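Local coordinates for protein RNA-dependent RNA Polymerase (Bombyx mori cytoplasmic polyhedrosis virus, PDB 6TZ0) that catalyses RNA-templated RNA synthesis, making conservative plus-strand transcripts and, after core assembly, probably the complementary minus strands of the viral double-stranded genome, at residues R465-V477 against A488-S500. Sequence-based numbering, arbitrary orientation.
Sequences RIFKSLKAPIKLV and AISGLDNDRLFLS
Strands 474-477 and 489-491 form a beta hairpin of the polymerase domain, with Lys475 and Gly491, and Val477 and Ile489, as antiparallel hydrogen-bonded pairs flanking the non-hydrogen-bonded pair Leu476-Ser490. Four backbone bonds define this register, among them Val477 N to Ile489 O at 2.9 Å and Ile489 N to Val477 O at 2.7 Å. On one face the Val477 and Ile489 side chains lie side by side and point the same way, Val477 CG1 3.7 Å from Ile489 CG2; on the other, Leu476 CD2 reaches Ala488 CB at 3.7 Å. Strand 620-624 continues the sheet beyond 474-477, and Ser490 OG is bonded to Pro638 O.

The flanking helix 465-469 and the weakly bonded helix 494-499 approach to 9.0 Å between their axes and are inclined at 110°. Two arginines supply the polar bonds here. The Arg465 chain, bent at its third torsion (chi3 61°), sends NH2 to Asp495 OD1 at 2.6 Å, a salt bridge; Asp495 OD1 lies in the guanidinium plane, but NH2 meets it from 52° above the carboxylate plane. Glu459 O and Tyr460 O take the NE and NH1 hydrogens, fixing the rotation of this group. Arg496 is extended from CG to NE; its NH2 donates to Ala472 O at 3.1 Å, nearly in line with the carbonyl, while Ile474 CG1 packs over one guanidinium face. Between the arginines, Ser469 CB abuts Asp495 CB; separately, Ile466 CG2 lies 3.7 Å from Leu499 CD2.

Backbone bonding thus aligns the strands, with the Ile489 side chain about 6 Å from that of Asp552 and Arg485 in the hairpin connection, consistent with placing these UTP-binding residues, whereas two side-chain donors tie helix 465-469 and its following turn to helix 494-499, the buried Arg465-Asp495 pair probably balancing its own charge.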
ATOM      1  N   ARG A 465      16.876 -15.869  -9.192  1.00 30.99           N
ATOM      2  CA  ARG A 465      15.889 -15.465  -8.200  1.00 30.99           C
ATOM      3  C   ARG A 465      14.712 -14.724  -8.831  1.00 30.99           C
ATOM      4  O   ARG A 465      13.553 -14.946  -8.457  1.00 30.99           O
ATOM      5  CB  ARG A 465      16.592 -14.609  -7.149  1.00 30.99           C
ATOM      6  CG  ARG A 465      15.701 -14.012  -6.119  1.00 30.99           C
ATOM      7  CD  ARG A 465      16.495 -13.438  -4.971  1.00 30.99           C
ATOM      8  NE  ARG A 465      17.411 -12.361  -5.333  1.00 30.99           N
ATOM      9  CZ  ARG A 465      17.090 -11.072  -5.358  1.00 30.99           C
ATOM     10  NH1 ARG A 465      18.005 -10.173  -5.678  1.00 30.99           N
ATOM     11  NH2 ARG A 465      15.861 -10.681  -5.059  1.00 30.99           N
ATOM     12  N   ILE A 466      14.989 -13.892  -9.835  1.00 30.72           N
ATOM     13  CA  ILE A 466      13.948 -13.104 -10.489  1.00 30.72           C
ATOM     14  C   ILE A 466      13.019 -14.003 -11.300  1.00 30.72           C
ATOM     15  O   ILE A 466      11.785 -13.873 -11.249  1.00 30.72           O
ATOM     16  CB  ILE A 466      14.603 -12.030 -11.374  1.00 30.72           C
ATOM     17  CG1 ILE A 466      15.588 -11.187 -10.556  1.00 30.72           C
ATOM     18  CG2 ILE A 466      13.556 -11.174 -12.024  1.00 30.72           C
ATOM     19  CD1 ILE A 466      14.975 -10.450  -9.396  1.00 30.72           C
ATOM     20  N   PHE A 467      13.595 -14.951 -12.040  1.00 32.96           N
ATOM     21  CA  PHE A 467      12.772 -15.856 -12.828  1.00 32.96           C
ATOM     22  C   PHE A 467      12.027 -16.835 -11.939  1.00 32.96           C
ATOM     23  O   PHE A 467      10.933 -17.276 -12.293  1.00 32.96           O
ATOM     24  CB  PHE A 467      13.621 -16.615 -13.840  1.00 32.96           C
ATOM     25  CG  PHE A 467      14.459 -15.734 -14.706  1.00 32.96           C
ATOM     26  CD1 PHE A 467      13.877 -14.815 -15.552  1.00 32.96           C
ATOM     27  CD2 PHE A 467      15.833 -15.883 -14.726  1.00 32.96           C
ATOM     28  CE1 PHE A 467      14.650 -14.014 -16.359  1.00 32.96           C
ATOM     29  CE2 PHE A 467      16.611 -15.093 -15.533  1.00 32.96           C
ATOM     30  CZ  PHE A 467      16.020 -14.160 -16.353  1.00 32.96           C
ATOM     31  N   LYS A 468      12.598 -17.177 -10.785  1.00 35.13           N
ATOM     32  CA  LYS A 468      11.869 -17.973  -9.806  1.00 35.13           C
ATOM     33  C   LYS A 468      10.668 -17.209  -9.262  1.00 35.13           C
ATOM     34  O   LYS A 468       9.606 -17.794  -9.022  1.00 35.13           O
ATOM     35  CB  LYS A 468      12.812 -18.381  -8.677  1.00 35.13           C
ATOM     36  CG  LYS A 468      12.197 -19.282  -7.638  1.00 35.13           C
ATOM     37  CD  LYS A 468      13.227 -19.711  -6.615  1.00 35.13           C
ATOM     38  CE  LYS A 468      13.590 -18.558  -5.700  1.00 35.13           C
ATOM     39  NZ  LYS A 468      14.497 -18.988  -4.598  1.00 35.13           N
ATOM     40  N   SER A 469      10.810 -15.895  -9.081  1.00 34.06           N
ATOM     41  CA  SER A 469       9.682 -15.090  -8.623  1.00 34.06           C
ATOM     42  C   SER A 469       8.603 -14.920  -9.676  1.00 34.06           C
ATOM     43  O   SER A 469       7.438 -14.726  -9.319  1.00 34.06           O
ATOM     44  CB  SER A 469      10.138 -13.709  -8.215  1.00 34.06           C
ATOM     45  OG  SER A 469      10.558 -12.964  -9.342  1.00 34.06           O
ATOM     46  N   LEU A 470       8.956 -14.978 -10.961  1.00 32.21           N
ATOM     47  CA  LEU A 470       7.933 -14.902 -12.007  1.00 32.21           C
ATOM     48  C   LEU A 470       7.002 -16.114 -12.054  1.00 32.21           C
ATOM     49  O   LEU A 470       6.033 -16.094 -12.817  1.00 32.21           O
ATOM     50  CB  LEU A 470       8.573 -14.733 -13.382  1.00 32.21           C
ATOM     51  CG  LEU A 470       9.220 -13.391 -13.700  1.00 32.21           C
ATOM     52  CD1 LEU A 470       9.902 -13.461 -15.043  1.00 32.21           C
ATOM     53  CD2 LEU A 470       8.174 -12.308 -13.681  1.00 32.21           C
ATOM     54  N   LYS A 471       7.275 -17.161 -11.278  1.00 31.64           N
ATOM     55  CA  LYS A 471       6.463 -18.365 -11.242  1.00 31.64           C
ATOM     56  C   LYS A 471       5.395 -18.318 -10.154  1.00 31.64           C
ATOM     57  O   LYS A 471       4.393 -19.029 -10.255  1.00 31.64           O
ATOM     58  CB  LYS A 471       7.393 -19.556 -11.024  1.00 31.64           C
ATOM     59  CG  LYS A 471       6.839 -20.927 -11.301  1.00 31.64           C
ATOM     60  CD  LYS A 471       7.884 -21.953 -10.909  1.00 31.64           C
ATOM     61  CE  LYS A 471       9.096 -21.859 -11.822  1.00 31.64           C
ATOM     62  NZ  LYS A 471      10.116 -22.896 -11.534  1.00 31.64           N
ATOM     63  N   ALA A 472       5.586 -17.503  -9.117  1.00 34.77           N
ATOM     64  CA  ALA A 472       4.769 -17.366  -7.921  1.00 34.77           C
ATOM     65  C   ALA A 472       3.586 -16.433  -8.164  1.00 34.77           C
ATOM     66  O   ALA A 472       3.700 -15.459  -8.912  1.00 34.77           O
ATOM     67  CB  ALA A 472       5.612 -16.827  -6.769  1.00 34.77           C
ATOM     68  N   PRO A 473       2.436 -16.695  -7.548  1.00 37.36           N
ATOM     69  CA  PRO A 473       1.272 -15.831  -7.755  1.00 37.36           C
ATOM     70  C   PRO A 473       1.304 -14.600  -6.861  1.00 37.36           C
ATOM     71  O   PRO A 473       1.990 -14.552  -5.840  1.00 37.36           O
ATOM     72  CB  PRO A 473       0.096 -16.739  -7.385  1.00 37.36           C
ATOM     73  CG  PRO A 473       0.659 -17.652  -6.373  1.00 37.36           C
ATOM     74  CD  PRO A 473       2.084 -17.900  -6.776  1.00 37.36           C
ATOM     75  N   ILE A 474       0.524 -13.601  -7.261  1.00 39.23           N
ATOM     76  CA  ILE A 474       0.400 -12.349  -6.526  1.00 39.23           C
ATOM     77  C   ILE A 474      -0.816 -12.453  -5.616  1.00 39.23           C
ATOM     78  O   ILE A 474      -1.932 -12.703  -6.083  1.00 39.23           O
ATOM     79  CB  ILE A 474       0.288 -11.149  -7.476  1.00 39.23           C
ATOM     80  CG1 ILE A 474       1.574 -10.995  -8.286  1.00 39.23           C
ATOM     81  CG2 ILE A 474      -0.008  -9.884  -6.700  1.00 39.23           C
ATOM     82  CD1 ILE A 474       1.478  -9.993  -9.400  1.00 39.23           C
ATOM     83  N   LYS A 475      -0.603 -12.261  -4.319  1.00 44.29           N
ATOM     84  CA  LYS A 475      -1.646 -12.505  -3.338  1.00 44.29           C
ATOM     85  C   LYS A 475      -2.618 -11.333  -3.270  1.00 44.29           C
ATOM     86  O   LYS A 475      -2.312 -10.211  -3.671  1.00 44.29           O
ATOM     87  CB  LYS A 475      -1.035 -12.754  -1.963  1.00 44.29           C
ATOM     88  CG  LYS A 475      -0.072 -13.920  -1.931  1.00 44.29           C
ATOM     89  CD  LYS A 475      -0.759 -15.221  -2.276  1.00 44.29           C
ATOM     90  CE  LYS A 475      -1.667 -15.671  -1.149  1.00 44.29           C
ATOM     91  NZ  LYS A 475      -2.292 -16.989  -1.438  1.00 44.29           N
ATOM     92  N   LEU A 476      -3.805 -11.614  -2.749  1.00 45.81           N
ATOM     93  CA  LEU A 476      -4.869 -10.633  -2.608  1.00 45.81           C
ATOM     94  C   LEU A 476      -5.286 -10.564  -1.146  1.00 45.81           C
ATOM     95  O   LEU A 476      -5.467 -11.597  -0.495  1.00 45.81           O
ATOM     96  CB  LEU A 476      -6.060 -11.007  -3.498  1.00 45.81           C
ATOM     97  CG  LEU A 476      -7.210 -10.036  -3.755  1.00 45.81           C
ATOM     98  CD1 LEU A 476      -7.750 -10.291  -5.141  1.00 45.81           C
ATOM     99  CD2 LEU A 476      -8.337 -10.192  -2.747  1.00 45.81           C
ATOM    100  N   VAL A 477      -5.440  -9.352  -0.630  1.00 51.45           N
ATOM    101  CA  VAL A 477      -5.900  -9.144   0.738  1.00 51.45           C
ATOM    102  C   VAL A 477      -6.830  -7.935   0.751  1.00 51.45           C
ATOM    103  O   VAL A 477      -6.591  -6.937   0.066  1.00 51.45           O
ATOM    104  CB  VAL A 477      -4.706  -9.017   1.719  1.00 51.45           C
ATOM    105  CG1 VAL A 477      -3.764  -7.884   1.335  1.00 51.45           C
ATOM    106  CG2 VAL A 477      -5.178  -8.864   3.160  1.00 51.45           C
ATOM    107  N   ALA A 488      -9.849  -4.396  -2.545  1.00 50.96           N
ATOM    108  CA  ALA A 488      -8.852  -5.459  -2.451  1.00 50.96           C
ATOM    109  C   ALA A 488      -7.466  -4.970  -2.866  1.00 50.96           C
ATOM    110  O   ALA A 488      -7.264  -4.530  -4.000  1.00 50.96           O
ATOM    111  CB  ALA A 488      -9.269  -6.636  -3.330  1.00 50.96           C
ATOM    112  N   ILE A 489      -6.505  -5.068  -1.949  1.00 49.91           N
ATOM    113  CA  ILE A 489      -5.137  -4.613  -2.181  1.00 49.91           C
ATOM    114  C   ILE A 489      -4.237  -5.835  -2.367  1.00 49.91           C
ATOM    115  O   ILE A 489      -4.481  -6.897  -1.786  1.00 49.91           O
ATOM    116  CB  ILE A 489      -4.662  -3.687  -1.034  1.00 49.91           C
ATOM    117  CG1 ILE A 489      -3.404  -2.923  -1.423  1.00 49.91           C
ATOM    118  CG2 ILE A 489      -4.458  -4.415   0.282  1.00 49.91           C
ATOM    119  CD1 ILE A 489      -3.659  -1.949  -2.511  1.00 49.91           C
ATOM    120  N   SER A 490      -3.226  -5.704  -3.219  1.00 45.43           N
ATOM    121  CA  SER A 490      -2.402  -6.849  -3.574  1.00 45.43           C
ATOM    122  C   SER A 490      -1.177  -6.950  -2.679  1.00 45.43           C
ATOM    123  O   SER A 490      -0.706  -5.963  -2.114  1.00 45.43           O
ATOM    124  CB  SER A 490      -1.945  -6.775  -5.026  1.00 45.43           C
ATOM    125  OG  SER A 490      -1.016  -5.727  -5.208  1.00 45.43           O
ATOM    126  N   GLY A 491      -0.667  -8.169  -2.561  1.00 42.65           N
ATOM    127  CA  GLY A 491       0.554  -8.418  -1.830  1.00 42.65           C
ATOM    128  C   GLY A 491       1.446  -9.350  -2.616  1.00 42.65           C
ATOM    129  O   GLY A 491       0.977 -10.343  -3.173  1.00 42.65           O
ATOM    130  N   LEU A 492       2.731  -9.041  -2.674  1.00 40.31           N
ATOM    131  CA  LEU A 492       3.671  -9.794  -3.482  1.00 40.31           C
ATOM    132  C   LEU A 492       4.988  -9.944  -2.739  1.00 40.31           C
ATOM    133  O   LEU A 492       5.299  -9.178  -1.827  1.00 40.31           O
ATOM    134  CB  LEU A 492       3.838  -9.132  -4.855  1.00 40.31           C
ATOM    135  CG  LEU A 492       3.879  -7.600  -4.908  1.00 40.31           C
ATOM    136  CD1 LEU A 492       5.240  -7.028  -4.674  1.00 40.31           C
ATOM    137  CD2 LEU A 492       3.335  -7.119  -6.235  1.00 40.31           C
ATOM    138  N   ASP A 493       5.754 -10.959  -3.133  1.00 38.76           N
ATOM    139  CA  ASP A 493       6.956 -11.356  -2.415  1.00 38.76           C
ATOM    140  C   ASP A 493       8.075 -10.340  -2.624  1.00 38.76           C
ATOM    141  O   ASP A 493       7.936  -9.370  -3.370  1.00 38.76           O
ATOM    142  CB  ASP A 493       7.385 -12.758  -2.838  1.00 38.76           C
ATOM    143  CG  ASP A 493       7.567 -12.893  -4.339  1.00 38.76           C
ATOM    144  OD1 ASP A 493       7.229 -11.951  -5.081  1.00 38.76           O
ATOM    145  OD2 ASP A 493       8.057 -13.952  -4.781  1.00 38.76           O
ATOM    146  N   ASN A 494       9.214 -10.580  -1.965  1.00 36.45           N
ATOM    147  CA  ASN A 494      10.308  -9.615  -1.974  1.00 36.45           C
ATOM    148  C   ASN A 494      10.952  -9.434  -3.339  1.00 36.45           C
ATOM    149  O   ASN A 494      11.560  -8.391  -3.582  1.00 36.45           O
ATOM    150  CB  ASN A 494      11.399 -10.000  -0.983  1.00 36.45           C
ATOM    151  CG  ASN A 494      11.044  -9.655   0.424  1.00 36.45           C
ATOM    152  OD1 ASN A 494      10.257  -8.749   0.662  1.00 36.45           O
ATOM    153  ND2 ASN A 494      11.709 -10.285   1.369  1.00 36.45           N
ATOM    154  N   ASP A 495      10.815 -10.394  -4.240  1.00 34.89           N
ATOM    155  CA  ASP A 495      11.514 -10.273  -5.507  1.00 34.89           C
ATOM    156  C   ASP A 495      10.682  -9.575  -6.573  1.00 34.89           C
ATOM    157  O   ASP A 495      11.228  -8.789  -7.359  1.00 34.89           O
ATOM    158  CB  ASP A 495      11.944 -11.653  -5.974  1.00 34.89           C
ATOM    159  CG  ASP A 495      12.830 -12.344  -4.975  1.00 34.89           C
ATOM    160  OD1 ASP A 495      13.604 -11.650  -4.284  1.00 34.89           O
ATOM    161  OD2 ASP A 495      12.723 -13.582  -4.850  1.00 34.89           O
ATOM    162  N   ARG A 496       9.368  -9.817  -6.607  1.00 35.09           N
ATOM    163  CA  ARG A 496       8.493  -8.945  -7.381  1.00 35.09           C
ATOM    164  C   ARG A 496       8.471  -7.537  -6.815  1.00 35.09           C
ATOM    165  O   ARG A 496       8.292  -6.576  -7.567  1.00 35.09           O
ATOM    166  CB  ARG A 496       7.071  -9.489  -7.427  1.00 35.09           C
ATOM    167  CG  ARG A 496       6.862 -10.677  -8.312  1.00 35.09           C
ATOM    168  CD  ARG A 496       5.389 -11.012  -8.301  1.00 35.09           C
ATOM    169  NE  ARG A 496       5.049 -12.204  -9.066  1.00 35.09           N
ATOM    170  CZ  ARG A 496       4.729 -12.190 -10.353  1.00 35.09           C
ATOM    171  NH1 ARG A 496       4.720 -11.047 -11.024  1.00 35.09           N
ATOM    172  NH2 ARG A 496       4.420 -13.320 -10.970  1.00 35.09           N
ATOM    173  N   LEU A 497       8.646  -7.396  -5.502  1.00 33.46           N
ATOM    174  CA  LEU A 497       8.799  -6.070  -4.922  1.00 33.46           C
ATOM    175  C   LEU A 497      10.133  -5.461  -5.319  1.00 33.46           C
ATOM    176  O   LEU A 497      10.257  -4.242  -5.449  1.00 33.46           O
ATOM    177  CB  LEU A 497       8.666  -6.155  -3.404  1.00 33.46           C
ATOM    178  CG  LEU A 497       8.546  -4.844  -2.635  1.00 33.46           C
ATOM    179  CD1 LEU A 497       7.263  -4.148  -3.011  1.00 33.46           C
ATOM    180  CD2 LEU A 497       8.615  -5.070  -1.145  1.00 33.46           C
ATOM    181  N   PHE A 498      11.142  -6.304  -5.526  1.00 29.99           N
ATOM    182  CA  PHE A 498      12.459  -5.831  -5.920  1.00 29.99           C
ATOM    183  C   PHE A 498      12.485  -5.380  -7.370  1.00 29.99           C
ATOM    184  O   PHE A 498      13.260  -4.486  -7.719  1.00 29.99           O
ATOM    185  CB  PHE A 498      13.483  -6.937  -5.683  1.00 29.99           C
ATOM    186  CG  PHE A 498      14.892  -6.538  -5.981  1.00 29.99           C
ATOM    187  CD1 PHE A 498      15.603  -5.758  -5.092  1.00 29.99           C
ATOM    188  CD2 PHE A 498      15.508  -6.948  -7.152  1.00 29.99           C
ATOM    189  CE1 PHE A 498      16.899  -5.395  -5.355  1.00 29.99           C
ATOM    190  CE2 PHE A 498      16.804  -6.584  -7.423  1.00 29.99           C
ATOM    191  CZ  PHE A 498      17.499  -5.807  -6.523  1.00 29.99           C
ATOM    192  N   LEU A 499      11.666  -5.991  -8.230  1.00 29.90           N
ATOM    193  CA  LEU A 499      11.625  -5.564  -9.627  1.00 29.90           C
ATOM    194  C   LEU A 499      11.012  -4.180  -9.782  1.00 29.90           C
ATOM    195  O   LEU A 499      11.368  -3.440 -10.703  1.00 29.90           O
ATOM    196  CB  LEU A 499      10.858  -6.569 -10.478  1.00 29.90           C
ATOM    197  CG  LEU A 499      11.597  -7.859 -10.793  1.00 29.90           C
ATOM    198  CD1 LEU A 499      10.691  -8.779 -11.585  1.00 29.90           C
ATOM    199  CD2 LEU A 499      12.857  -7.528 -11.568  1.00 29.90           C
ATOM    200  N   SER A 500      10.096  -3.811  -8.900  1.00 29.88           N
ATOM    201  CA  SER A 500       9.481  -2.498  -8.967  1.00 29.88           C
ATOM    202  C   SER A 500      10.212  -1.452  -8.141  1.00 29.88           C
ATOM    203  O   SER A 500       9.653  -0.377  -7.907  1.00 29.88           O
ATOM    204  CB  SER A 500       8.029  -2.589  -8.507  1.00 29.88           C
ATOM    205  OG  SER A 500       7.954  -2.965  -7.147  1.00 29.88           O
TER